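PDB 5G5G: putative xanthine dehydrogenase YAGS fad-binding subunit from Escherichia coli, which probably oxidises aldehydes as part of a periplasmic aldehyde oxidase, with this chain carrying the molybdenum ion and its pterin cytosine dinucleotide. Local coordinates for residues T34-A38 with Y39-E43; P103-H107 with Y108-I112; L270-P273 with S274-N277; A477-A480 with A481-G485. All coordinates share one frame; numbering follows the deposited sequence. Where two conformers were deposited one is given.

Contact 1: residues T34-A38 with Y39-E43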
loop_
_atom_site.group_PDB
_atom_site.type_symbol
_atom_site.label_atom_id
_atom_site.label_comp_id
_atom_site.label_asym_id
_atom_site.label_seq_id
_atom_site.Cartn_x
_atom_site.Cartn_y
_atom_site.Cartn_z
ATOM N N THR C 34 -0.343 6.103 20.525
ATOM C CA THR C 34 0.646 6.820 21.325
ATOM C C THR C 34 2.088 6.639 20.901
ATOM O O THR C 34 2.948 7.315 21.456
ATOM C CB THR C 34 0.455 6.601 22.814
ATOM O OG1 THR C 34 0.448 5.215 23.139
ATOM C CG2 THR C 34 -0.863 7.268 23.292
ATOM N N ALA C 35 2.354 5.787 19.901
ATOM C CA ALA C 35 3.680 5.712 19.309
ATOM C C ALA C 35 3.822 6.957 18.427
ATOM O O ALA C 35 2.946 7.177 17.579
ATOM C CB ALA C 35 3.776 4.454 18.439
ATOM N N ARG C 36 4.918 7.693 18.546
ATOM C CA ARG C 36 5.123 8.878 17.674
ATOM C C ARG C 36 5.918 8.546 16.439
ATOM O O ARG C 36 7.057 8.065 16.509
ATOM C CB ARG C 36 5.830 10.000 18.404
ATOM C CG ARG C 36 5.199 10.515 19.686
ATOM C CD ARG C 36 3.825 11.039 19.531
ATOM N NE ARG C 36 3.391 11.530 20.855
ATOM C CZ ARG C 36 3.657 12.730 21.367
ATOM N NH1 ARG C 36 4.175 13.703 20.611
ATOM N NH2 ARG C 36 3.304 12.998 22.646
ATOM N N TYR C 37 5.364 8.959 15.320
ATOM C CA TYR C 37 6.029 8.958 14.017
ATOM C C TYR C 37 6.563 10.373 13.726
ATOM O O TYR C 37 6.268 11.321 14.438
ATOM C CB TYR C 37 5.019 8.443 12.965
ATOM C CG TYR C 37 4.548 7.004 13.240
ATOM C CD1 TYR C 37 3.502 6.759 14.107
ATOM C CD2 TYR C 37 5.162 5.913 12.624
ATOM C CE1 TYR C 37 3.091 5.492 14.439
ATOM C CE2 TYR C 37 4.764 4.616 12.928
ATOM C CZ TYR C 37 3.713 4.410 13.802
ATOM O OH TYR C 37 3.270 3.130 14.162
ATOM N N ALA C 38 7.392 10.477 12.689
ATOM C CA ALA C 38 8.216 11.654 12.380
ATOM C C ALA C 38 7.473 12.985 12.383
ATOM O O ALA C 38 8.018 13.952 12.821
ATOM C CB ALA C 38 8.907 11.466 11.057
ATOM N N TYR C 39 6.223 13.004 11.956
ATOM C CA TYR C 39 5.495 14.280 11.835
ATOM C C TYR C 39 4.700 14.600 13.109
ATOM O O TYR C 39 3.888 15.528 13.101
ATOM C CB TYR C 39 4.515 14.176 10.700
ATOM C CG TYR C 39 4.108 15.454 9.967
ATOM C CD1 TYR C 39 4.981 16.060 9.041
ATOM C CD2 TYR C 39 2.803 15.974 10.121
ATOM C CE1 TYR C 39 4.565 17.203 8.310
ATOM C CE2 TYR C 39 2.414 17.102 9.421
ATOM C CZ TYR C 39 3.270 17.679 8.511
ATOM O OH TYR C 39 2.879 18.781 7.745
ATOM N N GLU C 40 4.940 13.851 14.178
ATOM C CA GLU C 40 4.083 13.887 15.381
ATOM C C GLU C 40 4.782 14.317 16.670
ATOM O O GLU C 40 4.239 14.131 17.756
ATOM C CB GLU C 40 3.462 12.490 15.542
ATOM C CG GLU C 40 2.641 12.104 14.314
ATOM C CD GLU C 40 2.206 10.640 14.293
ATOM O OE1 GLU C 40 2.544 9.894 15.238
ATOM O OE2 GLU C 40 1.494 10.268 13.360
ATOM N N TRP C 41 6.009 14.819 16.572
ATOM C CA TRP C 41 6.822 15.182 17.730
ATOM C C TRP C 41 6.564 16.648 18.185
ATOM O O TRP C 41 7.482 17.473 18.241
ATOM C CB TRP C 41 8.301 15.013 17.387
ATOM C CG TRP C 41 8.704 13.564 17.107
ATOM C CD1 TRP C 41 9.019 13.025 15.899
ATOM C CD2 TRP C 41 8.853 12.504 18.065
ATOM N NE1 TRP C 41 9.353 11.697 16.037
ATOM C CE2 TRP C 41 9.293 11.362 17.353
ATOM C CE3 TRP C 41 8.729 12.427 19.465
ATOM C CZ2 TRP C 41 9.553 10.147 17.980
ATOM C CZ3 TRP C 41 8.962 11.217 20.094
ATOM C CH2 TRP C 41 9.384 10.089 19.344
ATOM N N HIS C 42 5.358 16.923 18.616
ATOM C CA HIS C 42 4.970 18.299 18.914
ATOM C C HIS C 42 5.700 18.918 20.107
ATOM O O HIS C 42 6.152 20.074 20.008
ATOM C CB HIS C 42 3.431 18.404 19.013
ATOM C CG HIS C 42 2.796 17.466 20.002
ATOM N ND1 HIS C 42 2.633 17.805 21.340
ATOM C CD2 HIS C 42 2.205 16.259 19.851
ATOM C CE1 HIS C 42 2.012 16.823 21.970
ATOM N NE2 HIS C 42 1.772 15.858 21.101
ATOM N N GLU C 43 5.959 18.165 21.191
ATOM C CA GLU C 43 6.629 18.774 22.345
ATOM C C GLU C 43 8.055 19.205 22.057
ATOM O O GLU C 43 8.568 20.134 22.708
ATOM C CB GLU C 43 6.632 17.872 23.573
ATOM C CG GLU C 43 5.263 17.379 23.997
ATOM C CD GLU C 43 4.850 16.058 23.374
ATOM O OE1 GLU C 43 5.289 15.653 22.240
ATOM O OE2 GLU C 43 3.982 15.399 23.970
HETATM O O HOH W 1 7.087 16.216 14.128
#

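Contact 2: residues P103-H107 with Y108-I112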
loop_
_atom_site.group_PDB
_atom_site.type_symbol
_atom_site.label_atom_id
_atom_site.label_comp_id
_atom_site.label_asym_id
_atom_site.label_seq_id
_atom_site.Cartn_x
_atom_site.Cartn_y
_atom_site.Cartn_z
ATOM N N PRO C 103 19.644 23.367 -11.817
ATOM C CA PRO C 103 18.899 23.659 -13.016
ATOM C C PRO C 103 18.503 22.428 -13.848
ATOM O O PRO C 103 17.592 22.524 -14.637
ATOM C CB PRO C 103 19.837 24.625 -13.774
ATOM C CG PRO C 103 21.203 24.227 -13.319
ATOM C CD PRO C 103 21.070 23.731 -11.917
ATOM N N THR C 104 19.063 21.272 -13.589
ATOM C CA THR C 104 18.724 20.070 -14.367
ATOM C C THR C 104 17.578 19.313 -13.737
ATOM O O THR C 104 17.535 19.164 -12.506
ATOM C CB THR C 104 19.950 19.153 -14.502
ATOM O OG1 THR C 104 20.966 19.881 -15.190
ATOM C CG2 THR C 104 19.637 17.950 -15.345
ATOM N N ILE C 105 16.606 18.906 -14.559
ATOM C CA ILE C 105 15.541 18.003 -14.101
ATOM C C ILE C 105 15.883 16.576 -14.589
ATOM O O ILE C 105 16.016 16.359 -15.805
ATOM C CB ILE C 105 14.185 18.407 -14.663
ATOM C CG1 ILE C 105 13.819 19.875 -14.252
ATOM C CG2 ILE C 105 13.116 17.430 -14.247
ATOM C CD1 ILE C 105 13.629 20.077 -12.765
ATOM N N GLU C 106 16.026 15.674 -13.630
ATOM C CA GLU C 106 16.339 14.251 -13.867
ATOM C C GLU C 106 15.132 13.328 -13.923
ATOM O O GLU C 106 15.202 12.290 -14.605
ATOM C CB GLU C 106 17.283 13.736 -12.811
ATOM C CG GLU C 106 18.582 14.541 -12.716
ATOM C CD GLU C 106 19.347 14.122 -11.497
ATOM O OE1 GLU C 106 19.967 13.093 -11.573
ATOM O OE2 GLU C 106 19.300 14.770 -10.442
ATOM N N HIS C 107 14.040 13.688 -13.279
ATOM C CA HIS C 107 12.818 12.870 -13.339
ATOM C C HIS C 107 11.597 13.660 -12.958
ATOM O O HIS C 107 11.695 14.684 -12.271
ATOM C CB HIS C 107 12.979 11.558 -12.481
ATOM C CG HIS C 107 13.126 11.808 -10.999
ATOM N ND1 HIS C 107 12.042 11.975 -10.179
ATOM C CD2 HIS C 107 14.211 11.993 -10.217
ATOM C CE1 HIS C 107 12.455 12.141 -8.936
ATOM N NE2 HIS C 107 13.771 12.199 -8.939
ATOM N N TYR C 108 10.431 13.133 -13.336
ATOM C CA TYR C 108 9.164 13.729 -12.980
ATOM C C TYR C 108 9.023 13.763 -11.446
ATOM O O TYR C 108 9.439 12.819 -10.721
ATOM C CB TYR C 108 8.043 12.923 -13.605
ATOM C CG TYR C 108 6.693 13.511 -13.425
ATOM C CD1 TYR C 108 6.299 14.680 -14.091
ATOM C CD2 TYR C 108 5.814 12.933 -12.567
ATOM C CE1 TYR C 108 5.038 15.202 -13.879
ATOM C CE2 TYR C 108 4.562 13.425 -12.370
ATOM C CZ TYR C 108 4.196 14.581 -13.011
ATOM O OH TYR C 108 2.920 15.069 -12.751
ATOM N N HIS C 109 8.447 14.860 -10.958
ATOM C CA HIS C 109 8.274 15.048 -9.486
ATOM C C HIS C 109 9.547 15.119 -8.667
ATOM O O HIS C 109 9.493 15.115 -7.440
ATOM C CB HIS C 109 7.291 14.052 -8.865
ATOM C CG HIS C 109 5.867 14.377 -9.123
ATOM N ND1 HIS C 109 4.860 13.544 -8.730
ATOM C CD2 HIS C 109 5.262 15.438 -9.722
ATOM C CE1 HIS C 109 3.695 14.066 -9.029
ATOM N NE2 HIS C 109 3.907 15.215 -9.646
ATOM N N GLN C 110 10.699 15.311 -9.291
ATOM C CA GLN C 110 11.892 15.613 -8.527
ATOM C C GLN C 110 11.712 16.929 -7.788
ATOM O O GLN C 110 11.168 17.892 -8.362
ATOM C CB GLN C 110 13.108 15.700 -9.448
ATOM C CG GLN C 110 14.427 16.061 -8.752
ATOM C CD GLN C 110 15.584 16.040 -9.745
ATOM O OE1 GLN C 110 15.419 16.385 -10.931
ATOM N NE2 GLN C 110 16.756 15.595 -9.278
ATOM N N ALA C 111 12.094 16.958 -6.516
ATOM C CA ALA C 111 11.844 18.163 -5.733
ATOM C C ALA C 111 12.629 19.355 -6.303
ATOM O O ALA C 111 13.830 19.231 -6.593
ATOM C CB ALA C 111 12.219 17.962 -4.301
ATOM N N ILE C 112 11.971 20.501 -6.463
ATOM C CA ILE C 112 12.636 21.723 -6.949
ATOM C C ILE C 112 12.520 22.921 -6.027
ATOM O O ILE C 112 13.234 23.917 -6.205
ATOM C CB ILE C 112 12.236 22.114 -8.386
ATOM C CG1 ILE C 112 10.721 22.405 -8.472
ATOM C CG2 ILE C 112 12.659 21.015 -9.338
ATOM C CD1 ILE C 112 10.279 22.967 -9.814
#

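Contact 3: residues L270-P273 with S274-N277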
loop_
_atom_site.group_PDB
_atom_site.type_symbol
_atom_site.label_atom_id
_atom_site.label_comp_id
_atom_site.label_asym_id
_atom_site.label_seq_id
_atom_site.Cartn_x
_atom_site.Cartn_y
_atom_site.Cartn_z
ATOM N N LEU C 270 6.143 14.242 2.475
ATOM C CA LEU C 270 5.918 14.106 1.020
ATOM C C LEU C 270 4.443 13.721 0.817
ATOM O O LEU C 270 3.997 12.671 1.294
ATOM C CB LEU C 270 6.823 13.051 0.419
ATOM C CG LEU C 270 8.325 13.209 0.687
ATOM C CD1 LEU C 270 9.102 12.190 -0.135
ATOM C CD2 LEU C 270 8.738 14.575 0.293
ATOM N N PRO C 271 3.681 14.544 0.112
ATOM C CA PRO C 271 2.264 14.176 -0.097
ATOM C C PRO C 271 2.155 12.861 -0.877
ATOM O O PRO C 271 2.975 12.627 -1.778
ATOM C CB PRO C 271 1.738 15.341 -0.930
ATOM C CG PRO C 271 2.719 16.474 -0.719
ATOM C CD PRO C 271 4.032 15.846 -0.457
ATOM N N ARG C 272 1.156 12.034 -0.539
ATOM C CA ARG C 272 1.004 10.717 -1.145
ATOM C C ARG C 272 1.078 10.786 -2.701
ATOM O O ARG C 272 1.772 9.945 -3.302
ATOM C CB ARG C 272 -0.276 10.014 -0.671
ATOM C CG ARG C 272 -0.482 8.627 -1.247
ATOM C CD ARG C 272 0.614 7.650 -0.905
ATOM N NE ARG C 272 0.621 7.418 0.515
ATOM C CZ ARG C 272 1.482 6.659 1.162
ATOM N NH1 ARG C 272 2.488 6.055 0.501
ATOM N NH2 ARG C 272 1.334 6.518 2.477
ATOM N N PRO C 273 0.361 11.711 -3.340
ATOM C CA PRO C 273 0.443 11.761 -4.819
ATOM C C PRO C 273 1.825 12.009 -5.416
ATOM O O PRO C 273 2.028 11.690 -6.609
ATOM C CB PRO C 273 -0.552 12.862 -5.217
ATOM C CG PRO C 273 -1.406 13.111 -4.027
ATOM C CD PRO C 273 -0.653 12.664 -2.826
ATOM N N SER C 274 2.745 12.561 -4.633
ATOM C CA SER C 274 4.113 12.805 -5.085
ATOM C C SER C 274 5.059 11.638 -4.869
ATOM O O SER C 274 6.135 11.613 -5.484
ATOM C CB SER C 274 4.708 14.005 -4.371
ATOM O OG SER C 274 5.048 13.688 -3.048
ATOM N N ILE C 275 4.686 10.696 -4.012
ATOM C CA ILE C 275 5.591 9.638 -3.578
ATOM C C ILE C 275 6.012 8.702 -4.723
ATOM O O ILE C 275 7.185 8.514 -4.923
ATOM C CB ILE C 275 5.129 8.916 -2.303
ATOM C CG1 ILE C 275 5.214 9.915 -1.136
ATOM C CG2 ILE C 275 6.002 7.684 -2.028
ATOM C CD1 ILE C 275 4.611 9.400 0.141
ATOM N N PRO C 276 5.067 8.198 -5.499
ATOM C CA PRO C 276 5.500 7.186 -6.471
ATOM C C PRO C 276 6.534 7.656 -7.527
ATOM O O PRO C 276 7.402 6.853 -7.921
ATOM C CB PRO C 276 4.187 6.704 -7.080
ATOM C CG PRO C 276 3.202 6.903 -5.994
ATOM C CD PRO C 276 3.609 8.225 -5.369
ATOM N N ASN C 277 6.442 8.925 -7.984
ATOM C CA ASN C 277 7.438 9.509 -8.872
ATOM C C ASN C 277 8.585 10.226 -8.165
ATOM O O ASN C 277 9.690 10.239 -8.695
ATOM C CB ASN C 277 6.819 10.435 -9.952
ATOM C CG ASN C 277 5.982 9.699 -10.948
ATOM O OD1 ASN C 277 6.497 9.099 -11.907
ATOM N ND2 ASN C 277 4.705 9.693 -10.728
HETATM O O HOH W 2 4.211 10.894 -8.017
#

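Contact 4: residues A477-A480 with A481-G485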
loop_
_atom_site.group_PDB
_atom_site.type_symbol
_atom_site.label_atom_id
_atom_site.label_comp_id
_atom_site.label_asym_id
_atom_site.label_seq_id
_atom_site.Cartn_x
_atom_site.Cartn_y
_atom_site.Cartn_z
ATOM N N ALA C 477 14.513 -7.425 23.016
ATOM C CA ALA C 477 14.146 -7.666 24.428
ATOM C C ALA C 477 14.265 -9.155 24.800
ATOM O O ALA C 477 14.834 -9.529 25.837
ATOM C CB ALA C 477 12.746 -7.140 24.711
ATOM N N GLN C 478 13.803 -10.013 23.908
ATOM C CA GLN C 478 13.875 -11.455 24.161
ATOM C C GLN C 478 15.316 -11.946 24.314
ATOM O O GLN C 478 15.616 -12.817 25.196
ATOM C CB GLN C 478 13.166 -12.231 23.089
ATOM C CG GLN C 478 11.643 -12.021 23.047
ATOM C CD GLN C 478 11.011 -12.637 21.787
ATOM O OE1 GLN C 478 10.661 -11.952 20.821
ATOM N NE2 GLN C 478 10.879 -13.963 21.790
ATOM N N THR C 479 16.193 -11.410 23.467
ATOM C CA THR C 479 17.622 -11.755 23.483
ATOM C C THR C 479 18.296 -11.369 24.777
ATOM O O THR C 479 18.922 -12.197 25.471
ATOM C CB THR C 479 18.362 -11.152 22.275
ATOM O OG1 THR C 479 17.744 -11.604 21.051
ATOM C CG2 THR C 479 19.840 -11.546 22.300
ATOM N N ALA C 480 18.097 -10.124 25.194
ATOM C CA ALA C 480 18.648 -9.697 26.454
ATOM C C ALA C 480 18.081 -10.459 27.666
ATOM O O ALA C 480 18.815 -10.854 28.573
ATOM C CB ALA C 480 18.484 -8.208 26.623
ATOM N N ALA C 481 16.759 -10.676 27.663
ATOM C CA ALA C 481 16.137 -11.416 28.733
ATOM C C ALA C 481 16.747 -12.832 28.844
ATOM O O ALA C 481 17.003 -13.342 29.945
ATOM C CB ALA C 481 14.630 -11.489 28.493
ATOM N N GLU C 482 16.907 -13.486 27.694
ATOM C CA GLU C 482 17.459 -14.821 27.650
ATOM C C GLU C 482 18.862 -14.845 28.221
ATOM O O GLU C 482 19.200 -15.719 29.024
ATOM C CB GLU C 482 17.514 -15.346 26.215
ATOM C CG GLU C 482 17.860 -16.830 26.145
ATOM C CD GLU C 482 16.652 -17.728 26.393
ATOM O OE1 GLU C 482 15.655 -17.605 25.613
ATOM O OE2 GLU C 482 16.707 -18.547 27.325
ATOM N N MET C 483 19.676 -13.890 27.789
ATOM C CA MET C 483 21.104 -13.860 28.196
ATOM C C MET C 483 21.315 -13.561 29.679
ATOM O O MET C 483 22.267 -14.049 30.282
ATOM C CB MET C 483 21.834 -12.848 27.343
ATOM C CG MET C 483 21.957 -13.233 25.879
ATOM S SD MET C 483 22.939 -14.694 25.589
ATOM C CE MET C 483 24.618 -14.170 25.939
ATOM N N LEU C 484 20.438 -12.745 30.253
ATOM C CA LEU C 484 20.598 -12.253 31.611
ATOM C C LEU C 484 19.744 -12.987 32.619
ATOM O O LEU C 484 19.922 -12.775 33.812
ATOM C CB LEU C 484 20.370 -10.724 31.667
ATOM C CG LEU C 484 21.512 -9.985 30.956
ATOM C CD1 LEU C 484 21.082 -8.596 30.590
ATOM C CD2 LEU C 484 22.739 -9.913 31.822
ATOM N N GLY C 485 18.850 -13.870 32.159
ATOM C CA GLY C 485 17.983 -14.662 33.048
ATOM C C GLY C 485 16.883 -13.836 33.724
ATOM O O GLY C 485 16.494 -14.129 34.864
#

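Contact 1: residues T34-A38 with Y39-E43
Arg36 does two jobs at once: its aliphatic root lies on the indole of Trp41, and its guanidinium grips Glu43. Both happen round a tight turn in the loop between helix 27-31 and strand 49-55. The turn closes where Glu40 N donates to Tyr37 O at 2.9 Å, and the backbone angles of Ala38 and Tyr39 are close to those of a type I turn. Trp41 then centres an inverse gamma turn. Arg36 CB stands 3.6 Å from the centroid of the Trp41 six-membered ring, almost straight above the face, a CH-pi contact. The Arg36 chain bends at chi2 (-59°), which carries the guanidinium past the indole to the acid. There the grip is end-on. NH1 meets Glu43 OE1 and NH2 meets Glu43 OE2, each at 2.8 Å and each on the syn lone pair of the oxygen. The two planes are nearly coplanar, 19° apart. NH1 also donates to Glu40 O at 2.9 Å, so this one nitrogen ties the acid to the turn. Glu40 sends its carboxylate back beside Tyr37, where OE1 accepts from Tyr37 N at 3.0 Å in a nearly straight bond. That carboxylate also forms salt bridges with a basic side chain of another protein chain, whose backbone is hydrogen-bonded to Tyr37 OH. Water 1 spans the turn, donating to Ala38 O at 2.8 Å and accepting from Trp41 N at 3.0 Å.

Contact 2: residues P103-H107 with Y108-I112
A type II beta turn runs from His107 to Gln110, and these two residues meet across it. It leads from strand 104-105 into strand 111-117. Gln110 N donates to His107 O at 3.2 Å, which closes the turn. His109 takes the third position with a positive phi of 63°. The His107 ring folds back over the turn, and ND1 donates to Tyr108 O at 2.8 Å, coming from above the carbonyl plane. One face of the same ring receives Gln110 CB, 3.7 Å from the ring centroid in a CH-pi contact. Gln110 has CG anti to its own N (chi1 178°) and runs out extended, which brings its amide to Glu106. OE1 accepts from Glu106 N at 2.9 Å, nearly straight. NE2 donates to Glu106 OE2 at 2.9 Å, above the carboxylate plane. Both Gln110 NE2 and Glu106 OE2 also bond the backbone of Arg98, so the paired groups also hold the loop before strand 104-105. With an alanine here, Glu106 N would probably lose its acceptor and the Glu106 carboxylate would be freer to turn. Nearby, Ile105 CD1 packs on Ile112 CG2 at 3.7 Å. Strand 104-105 belongs to a three-stranded antiparallel sheet and strand 111-117 to a larger mixed one. The whole is a type II turn that links two sheets, its last side chain bonded back to Glu106, just past the incoming strand.

Contact 3: residues L270-P273 with S274-N277
Ser274 N and Ile275 N donate to Pro271 O and Arg272 O, at 2.9 and 3.1 Å, as a short 3-10 segment winds into helix 275-278. Ile275 N adds a weak bond to Pro271 O. Arg272 O is met next by Pro276 CD at 3.3 Å, since a proline has no N-H to offer there. In one of its two deposited conformers, Ser274 turns OG back to Pro271 O at 2.7 Å; this bond is less certain, as it rests on that conformer alone. Ile275 has CG1 anti to its carbonyl carbon (chi1 -67°), which sends the branch back across the turn. CG1 packs on Leu270 CB at 3.9 Å, and CD1 lies over one face of the Arg272 guanidinium. Cutting Ile275 back to an alanine is likely to take CD1 off that face and leave a gap beside Leu270. Water 2 bridges Pro273 O to Asn277 N and ND2. The Arg272 guanidinium also bonds Ala189 O and the backbone of another protein chain. The turn carries the chain from strand 266-269 into helix 275-278; Leu270 and Pro271 rest on Ile53 of strand 49-55, and Leu270 also touches helix 250-262.

Contact 4: residues A477-A480 with A481-G485
Met483 lays CG over Thr479 O, 3.2 Å away. That CG is anti to the carbonyl carbon of Met483 (chi1 -68°), pointing back along the helix, and the chain then bends twice so that the sulfur end leaves Thr479. This is the C-terminal part of helix 472-484. Four regular alpha-helical bonds hold it. Ala481 N donates to Ala477 O at 2.9 Å and Glu482 N to Gln478 O at 2.9 Å. Met483 N donates to Thr479 O and Leu484 N to Ala480 O, both at 3.0 Å. Side chains built on this frame mostly touch the backbone one turn earlier. Ala481 CB sits 3.3 Å from Ala477 O, and Leu484 CB lies 3.5 Å from Ala480 O. Gly485, the first residue past the helix, has a positive phi (72°), which suits glycine. Glu482 is buried, and its carboxylate accepts from the backbone N atoms of Lys16, Val17 and Val18. Gln478 adds a bond to Val17 O, so the N-terminal segment is fastened to this helix. The helix is the crossover of a beta-alpha-beta unit. Its alanines lie on the strands, Ala477, Ala480 and Ala481 on Val491 and Ala480 also on Val461, while Thr479 and Met483 pack against helix 511-534.

How the contacts relate
The four contacts follow one another along the chain, and none nests in or crosses another. Contacts 1 to 3 shape short local turns; contact 4 lies within helix 472-484 and its end. Contact 1 shapes the loop between helix 27-31 and strand 49-55, with Tyr37 about 7 Å (side chain to cluster) from an iron-sulfur cluster. Contact 2 joins strand 104-105 to strand 111-117 in the same hammerhead domain. Contact 3 leads from strand 266-269 into helix 275-278, in a molybdopterin-binding domain. It touches contact 2: Tyr108 CD2 packs on Asn277 CG at 3.6 Å, so the two domains meet here. The helix of contact 4 crosses between strands 459-462 and 491-494, its centre about 49 Å from that of contact 2.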